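Glycosyl hydrolase BlGH5_18 (Bifidobacterium longum subsp. infantis, PDB 7LQX) is a glycoside hydrolase of family GH5, subfamily 18, that probably cleaves glycosidic bonds during the breakdown of N-glycans by this gut bacterium. Local coordinates at residues A[292-297]-A[348-353]. Numbering follows the deposited sequence.
Sequences FCRDTI and AEMAQE
Arg294 and Ile297 meet selenomethionine Met350 where two neighbouring outer helices of the (beta/alpha)8 barrel, the GH5 fold, run side by side. Helix 289-300 connects barrel strands 272-277 and 306-312, and helix 342-354 follows the latter; over the segments in contact their axes come within 10.0 Å at 25°, close to parallel. Met350 fills the interface. Its chain, bent at chi2 and chi3, turns the selenium over the backbone of the facing helix, with SE of Met350 3.8 Å from CA of Arg294. The methyl CE reaches CG of Arg294 at 4.1 Å, the two side chains crossing at about a right angle. Nearer the root of the Met350 side chain, CD1 of Ile297 lies 3.9 Å from CB of Met350. Ile297 also packs on Phe347 of helix 342-354 and on Trp311 of barrel strand 306-312, so this side of the contact faces the barrel wall. Toward solvent the contact becomes ionic. Extended from CG to NE, the Arg294 chain passes the selenomethionine and presents the guanidinium side-on to Glu349, itself extended beyond CG; the two flat groups are only 18° from coplanar. Both bonds of this salt bridge end on one oxygen: NE of Arg294 lies 3.0 Å from OE2 of Glu349, which it meets nearly along the C-O axis, with an N-H...O angle of 149°. The second donor, NH2 of Arg294, is likewise 3.0 Å from OE2 of Glu349 but comes from the syn side, somewhat out of the carboxylate plane, while OE1 of Glu349 stays 3.8 Å from that nitrogen.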
loop_
_atom_site.group_PDB
_atom_site.type_symbol
_atom_site.label_atom_id
_atom_site.label_comp_id
_atom_site.label_asym_id
_atom_site.label_seq_id
_atom_site.Cartn_x
_atom_site.Cartn_y
_atom_site.Cartn_z
ATOM N N PHE A 292 22.112 17.051 23.881
ATOM C CA PHE A 292 22.252 15.684 23.404
ATOM C C PHE A 292 22.910 15.651 22.031
ATOM O O PHE A 292 23.771 14.804 21.766
ATOM C CB PHE A 292 20.876 15.026 23.341
ATOM C CG PHE A 292 20.898 13.682 22.698
ATOM C CD1 PHE A 292 21.214 12.558 23.442
ATOM C CD2 PHE A 292 20.637 13.539 21.352
ATOM C CE1 PHE A 292 21.244 11.314 22.853
ATOM C CE2 PHE A 292 20.681 12.306 20.761
ATOM C CZ PHE A 292 20.990 11.189 21.515
ATOM N N CYS A 293 22.507 16.561 21.145
ATOM C CA CYS A 293 23.077 16.630 19.805
ATOM C C CYS A 293 24.568 16.930 19.866
ATOM O O CYS A 293 25.383 16.212 19.275
ATOM C CB CYS A 293 22.321 17.703 19.018
ATOM S SG CYS A 293 22.989 18.123 17.398
ATOM N N ARG A 294 24.945 17.975 20.604
ATOM C CA ARG A 294 26.350 18.340 20.687
ATOM C C ARG A 294 27.179 17.216 21.297
ATOM O O ARG A 294 28.244 16.865 20.780
ATOM C CB ARG A 294 26.519 19.615 21.507
ATOM C CG ARG A 294 25.880 20.846 20.899
ATOM C CD ARG A 294 26.300 22.108 21.658
ATOM N NE ARG A 294 25.599 23.302 21.193
ATOM C CZ ARG A 294 24.472 23.769 21.722
ATOM N NH1 ARG A 294 23.912 23.156 22.757
ATOM N NH2 ARG A 294 23.906 24.857 21.219
ATOM N N ASP A 295 26.721 16.656 22.421
ATOM C CA ASP A 295 27.508 15.635 23.105
ATOM C C ASP A 295 27.603 14.358 22.281
ATOM O O ASP A 295 28.659 13.719 22.227
ATOM C CB ASP A 295 26.874 15.323 24.463
ATOM C CG ASP A 295 27.124 16.403 25.496
ATOM O OD1 ASP A 295 27.985 17.283 25.277
ATOM O OD2 ASP A 295 26.454 16.356 26.546
ATOM N N THR A 296 26.501 13.964 21.641
ATOM C CA THR A 296 26.526 12.767 20.807
ATOM C C THR A 296 27.529 12.908 19.674
ATOM O O THR A 296 28.274 11.968 19.377
ATOM C CB THR A 296 25.132 12.478 20.255
ATOM O OG1 THR A 296 24.282 12.068 21.331
ATOM C CG2 THR A 296 25.160 11.375 19.213
ATOM N N ILE A 297 27.566 14.076 19.033
ATOM C CA ILE A 297 28.476 14.283 17.913
ATOM C C ILE A 297 29.915 14.385 18.392
ATOM O O ILE A 297 30.819 13.796 17.789
ATOM C CB ILE A 297 28.038 15.498 17.077
ATOM C CG1 ILE A 297 26.711 15.176 16.388
ATOM C CG2 ILE A 297 29.113 15.856 16.059
ATOM C CD1 ILE A 297 26.022 16.385 15.798
ATOM N N ALA A 348 24.169 22.942 13.414
ATOM C CA ALA A 348 24.971 23.848 12.601
ATOM C C ALA A 348 26.310 24.129 13.267
ATOM O O ALA A 348 27.352 24.166 12.599
ATOM C CB ALA A 348 24.209 25.152 12.365
ATOM N N GLU A 349 26.301 24.336 14.587
ATOM C CA GLU A 349 27.543 24.591 15.310
ATOM C C GLU A 349 28.470 23.390 15.231
ATOM O O GLU A 349 29.687 23.537 15.084
ATOM C CB GLU A 349 27.238 24.916 16.772
ATOM C CG GLU A 349 26.575 26.267 16.984
ATOM C CD GLU A 349 25.806 26.361 18.299
ATOM O OE1 GLU A 349 24.988 27.297 18.446
ATOM O OE2 GLU A 349 26.009 25.502 19.185
HETATM N N MSE A 350 27.915 22.194 15.316
HETATM C CA MSE A 350 28.740 20.996 15.274
HETATM C C MSE A 350 29.344 20.807 13.889
HETATM O O MSE A 350 30.508 20.425 13.761
HETATM C CB MSE A 350 27.926 19.779 15.689
HETATM C CG MSE A 350 27.474 19.811 17.144
HETATM SE SE MSE A 350 28.894 20.043 18.441
HETATM C CE MSE A 350 29.047 21.973 18.476
ATOM N N ALA A 351 28.569 21.073 12.841
ATOM C CA ALA A 351 29.113 20.974 11.495
ATOM C C ALA A 351 30.269 21.946 11.312
ATOM O O ALA A 351 31.306 21.596 10.733
ATOM C CB ALA A 351 28.014 21.251 10.474
ATOM N N GLN A 352 30.123 23.163 11.826
ATOM C CA GLN A 352 31.198 24.140 11.712
ATOM C C GLN A 352 32.440 23.685 12.472
ATOM O O GLN A 352 33.569 23.901 12.013
ATOM C CB GLN A 352 30.717 25.501 12.221
ATOM C CG GLN A 352 31.650 26.650 11.853
ATOM C CD GLN A 352 31.477 27.108 10.412
ATOM O OE1 GLN A 352 30.454 26.837 9.779
ATOM N NE2 GLN A 352 32.478 27.806 9.888
ATOM N N GLU A 353 32.259 23.054 13.632
ATOM C CA GLU A 353 33.403 22.634 14.435
ATOM C C GLU A 353 34.115 21.427 13.830
ATOM O O GLU A 353 35.345 21.324 13.915
ATOM C CB GLU A 353 32.943 22.312 15.860
ATOM C CG GLU A 353 34.061 21.905 16.804
ATOM C CD GLU A 353 33.584 21.726 18.235
ATOM O OE1 GLU A 353 34.380 21.243 19.069
ATOM O OE2 GLU A 353 32.417 22.066 18.524
#